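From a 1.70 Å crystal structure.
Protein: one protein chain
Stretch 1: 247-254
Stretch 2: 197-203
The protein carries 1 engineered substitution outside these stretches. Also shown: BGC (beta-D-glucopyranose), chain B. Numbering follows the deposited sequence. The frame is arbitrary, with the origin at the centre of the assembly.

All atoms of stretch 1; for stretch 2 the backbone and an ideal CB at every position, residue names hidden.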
# COMPACT_ATOMS: atom_id res chain seq x y z
N GLU A 247 7.26 11.24 -5.66
CA GLU A 247 8.08 12.44 -5.66
C GLU A 247 8.91 12.54 -4.39
O GLU A 247 10.02 13.09 -4.43
CB GLU A 247 7.20 13.68 -5.80
CG GLU A 247 6.66 13.88 -7.20
CD GLU A 247 5.49 12.99 -7.55
OE1 GLU A 247 4.92 12.30 -6.68
OE2 GLU A 247 5.11 12.99 -8.74
N TYR A 248 8.40 12.05 -3.26
CA TYR A 248 9.04 12.34 -1.99
C TYR A 248 9.89 11.18 -1.50
O TYR A 248 10.47 11.26 -0.42
CB TYR A 248 7.98 12.80 -0.97
CG TYR A 248 7.27 14.02 -1.52
CD1 TYR A 248 8.00 15.04 -2.13
CD2 TYR A 248 5.89 14.12 -1.48
CE1 TYR A 248 7.35 16.15 -2.69
CE2 TYR A 248 5.24 15.23 -2.04
CZ TYR A 248 5.98 16.21 -2.65
OH TYR A 248 5.33 17.29 -3.21
N VAL A 249 10.05 10.13 -2.32
CA VAL A 249 11.23 9.28 -2.22
C VAL A 249 12.25 9.63 -3.27
O VAL A 249 13.41 9.20 -3.16
CB VAL A 249 10.89 7.78 -2.29
CG1 VAL A 249 10.14 7.35 -1.02
CG2 VAL A 249 10.11 7.45 -3.54
N LEU A 250 11.88 10.43 -4.29
CA LEU A 250 12.80 10.82 -5.33
C LEU A 250 13.64 12.03 -4.93
O LEU A 250 14.75 12.20 -5.45
CB LEU A 250 12.03 11.10 -6.63
CG LEU A 250 11.43 9.84 -7.27
CD1 LEU A 250 10.46 10.23 -8.40
CD2 LEU A 250 12.50 8.89 -7.79
N ILE A 251 13.13 12.87 -4.02
CA ILE A 251 13.92 13.99 -3.52
C ILE A 251 15.19 13.50 -2.85
O ILE A 251 15.23 12.41 -2.25
CB ILE A 251 13.11 14.87 -2.55
CG1 ILE A 251 12.56 14.05 -1.39
CG2 ILE A 251 11.99 15.63 -3.30
CD1 ILE A 251 11.85 14.89 -0.30
N ASP A 252 16.23 14.34 -2.92
CA ASP A 252 17.52 14.00 -2.31
C ASP A 252 17.40 13.83 -0.80
O ASP A 252 18.18 13.09 -0.19
CB ASP A 252 18.55 15.10 -2.61
CG ASP A 252 18.92 15.17 -4.07
OD1 ASP A 252 18.66 14.20 -4.82
OD2 ASP A 252 19.51 16.20 -4.45
N GLU A 253 16.44 14.52 -0.19
CA GLU A 253 16.32 14.53 1.26
C GLU A 253 15.76 13.22 1.82
O GLU A 253 15.86 13.03 3.04
CB GLU A 253 15.44 15.70 1.70
CG GLU A 253 16.11 17.05 1.54
CD GLU A 253 15.91 17.69 0.17
OE1 GLU A 253 15.40 17.02 -0.75
OE2 GLU A 253 16.29 18.86 0.02
N PHE A 254 15.18 12.36 1.00
CA PHE A 254 14.69 11.08 1.48
C PHE A 254 15.88 10.17 1.79
O PHE A 254 16.85 10.11 1.04
CB PHE A 254 13.79 10.41 0.44
CG PHE A 254 13.36 9.04 0.84
CD1 PHE A 254 12.37 8.86 1.78
CD2 PHE A 254 13.96 7.92 0.28
CE1 PHE A 254 11.98 7.58 2.17
CE2 PHE A 254 13.58 6.65 0.69
CZ PHE A 254 12.61 6.48 1.63
N UNK A 197 -0.65 18.92 2.85
CA UNK A 197 -1.01 17.53 3.12
C UNK A 197 -0.56 16.61 1.98
O UNK A 197 -0.10 15.49 2.23
CB UNK A 197 -2.52 17.41 3.33
N UNK A 198 -0.72 17.04 0.73
CA UNK A 198 -0.42 16.20 -0.41
C UNK A 198 0.68 16.75 -1.32
O UNK A 198 0.96 16.14 -2.36
CB UNK A 198 -1.70 15.99 -1.23
N UNK A 199 1.31 17.86 -0.96
CA UNK A 199 2.30 18.50 -1.80
C UNK A 199 3.27 19.24 -0.89
O UNK A 199 2.86 19.86 0.08
CB UNK A 199 1.65 19.44 -2.81
N UNK A 200 4.56 19.16 -1.22
CA UNK A 200 5.59 19.87 -0.48
C UNK A 200 6.22 20.99 -1.29
O UNK A 200 6.42 20.87 -2.50
CB UNK A 200 6.67 18.89 -0.02
N UNK A 201 6.53 22.06 -0.59
CA UNK A 201 7.47 23.08 -1.04
C UNK A 201 8.75 22.87 -0.24
O UNK A 201 8.80 23.19 0.95
CB UNK A 201 6.91 24.49 -0.86
N UNK A 202 9.78 22.32 -0.88
CA UNK A 202 10.97 21.96 -0.13
C UNK A 202 11.85 23.16 0.20
O UNK A 202 12.90 22.98 0.83
CB UNK A 202 11.78 20.93 -0.92
N UNK A 203 11.44 24.37 -0.19
CA UNK A 203 12.04 25.60 0.33
C UNK A 203 11.41 26.04 1.64
O UNK A 203 11.95 26.94 2.30
CB UNK A 203 11.91 26.72 -0.70
C2 BGC B . -6.45 10.72 -1.66
C3 BGC B . -6.37 9.64 -0.58
C4 BGC B . -5.54 8.46 -1.08
C5 BGC B . -4.17 8.96 -1.54
C6 BGC B . -3.35 7.98 -2.38
C1 BGC B . -5.04 11.16 -2.05
O1 BGC B . -5.04 12.11 -3.13
O2 BGC B . -7.23 11.81 -1.13
O3 BGC B . -7.69 9.19 -0.26
O4 BGC B . -5.46 7.58 0.07
O5 BGC B . -4.37 10.00 -2.49
O6 BGC B . -2.19 8.64 -2.97

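Position 197 lies out of reach of stretch 1, with nothing of it within 5.5 Å of the ideal CB, so many side chains would serve. The deposited residue is E197, whose carboxylate oxygens are hydrogen-bonded elsewhere in the structure.

At position 198 CA-to-CB points away from stretch 1, and the visible neighbour on that side is the glucose. A polar side chain could reach for its hydroxyls; a flat aromatic could lie against the sugar. The residue is W198, which places its ring face over the glucose, W198 CH2 standing 3.8 Å from BGC C1. Stretch 1 meets mainly its backbone, as W198 O sits near the plane of the Y248 ring, at its edge.

Position 199 also points away, yet its ideal CB is 4.3 Å from Y248 OH. The extended backbone, phi/psi -152/139, suits a beta-branched or aromatic residue, and a large one could still brush the hydroxyl in passing. It is W199, with chi1 t; its CD1 comes within 3.7 Å of Y248 OH.

Position 200 is the heart of the contact. Its backbone N lies 2.8 Å from Y248 OH with a nearly straight N-H...O angle of 168°, a hydrogen bond available to any residue but proline. CA-to-CB points toward the tyrosine, the ideal CB being 3.8 Å from Y248 OH, and the ring offers a broad face beyond. Leucine, isoleucine or methionine would suit. L200 takes the m,t rotamer and sets CD1 3.8 Å from the centroid of the Y248 ring, only 10° off the normal, a CH-pi contact. A water joins the same pair, its O 2.6 Å from L200 O and 2.7 Å from Y248 OH, so the hydroxyl is tied to the backbone N of this residue directly and to its O through the water.

At position 201 CA-to-CB swings away again, and stretch 1 makes no demand; small or polar residues are plausible. D201 turns its side chain to local use: D201 OD1 accepts a hydrogen bond of 3.0 Å from the backbone N of position 203.

Position 202 points back toward stretch 1, its ideal CB 5.0 Å from E253 OE2, with I251 also ahead. A long basic side chain could answer the acid, while a flexible apolar one could reach the isoleucine. M202 follows the second course. With all three chi angles m, it brings CE to 4.1 Å from I251 CD1 and 3.6 Å from E253 CD.

Position 203 is out of reach, its choice left open by stretch 1; N203 fills it.

Stretch 2, residues 197-203: EWWLDMN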
# COMPACT_ATOMS: atom_id res chain seq x y z
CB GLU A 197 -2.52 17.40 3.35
CG GLU A 197 -2.92 15.94 3.59
CD GLU A 197 -4.27 15.73 4.22
OE1 GLU A 197 -4.95 16.72 4.60
OE2 GLU A 197 -4.66 14.52 4.33
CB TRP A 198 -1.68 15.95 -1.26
CG TRP A 198 -2.80 15.34 -0.46
CD1 TRP A 198 -3.95 15.95 -0.07
CD2 TRP A 198 -2.85 14.01 0.09
NE1 TRP A 198 -4.74 15.08 0.65
CE2 TRP A 198 -4.07 13.89 0.79
CE3 TRP A 198 -1.99 12.91 0.07
CZ2 TRP A 198 -4.46 12.71 1.43
CZ3 TRP A 198 -2.37 11.74 0.72
CH2 TRP A 198 -3.60 11.65 1.39
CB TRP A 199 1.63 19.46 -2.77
CG TRP A 199 2.59 20.34 -3.51
CD1 TRP A 199 3.30 20.01 -4.64
CD2 TRP A 199 2.95 21.68 -3.19
NE1 TRP A 199 4.07 21.07 -5.03
CE2 TRP A 199 3.87 22.11 -4.16
CE3 TRP A 199 2.57 22.56 -2.17
CZ2 TRP A 199 4.43 23.39 -4.14
CZ3 TRP A 199 3.12 23.83 -2.16
CH2 TRP A 199 4.04 24.23 -3.14
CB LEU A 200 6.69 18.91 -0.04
CG LEU A 200 6.27 17.78 0.86
CD1 LEU A 200 7.48 16.93 1.20
CD2 LEU A 200 5.61 18.29 2.13
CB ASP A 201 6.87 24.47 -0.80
CG ASP A 201 7.80 25.60 -1.17
OD1 ASP A 201 8.96 25.35 -1.54
OD2 ASP A 201 7.36 26.77 -1.07
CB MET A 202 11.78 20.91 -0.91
CG MET A 202 11.14 19.51 -0.87
SD MET A 202 10.88 18.89 0.81
CE MET A 202 12.58 18.57 1.33
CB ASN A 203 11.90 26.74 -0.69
CG ASN A 203 12.70 26.51 -1.95
OD1 ASN A 203 13.78 25.93 -1.93
ND2 ASN A 203 12.16 26.96 -3.07
O HOH W 1 6.90 19.11 -4.36
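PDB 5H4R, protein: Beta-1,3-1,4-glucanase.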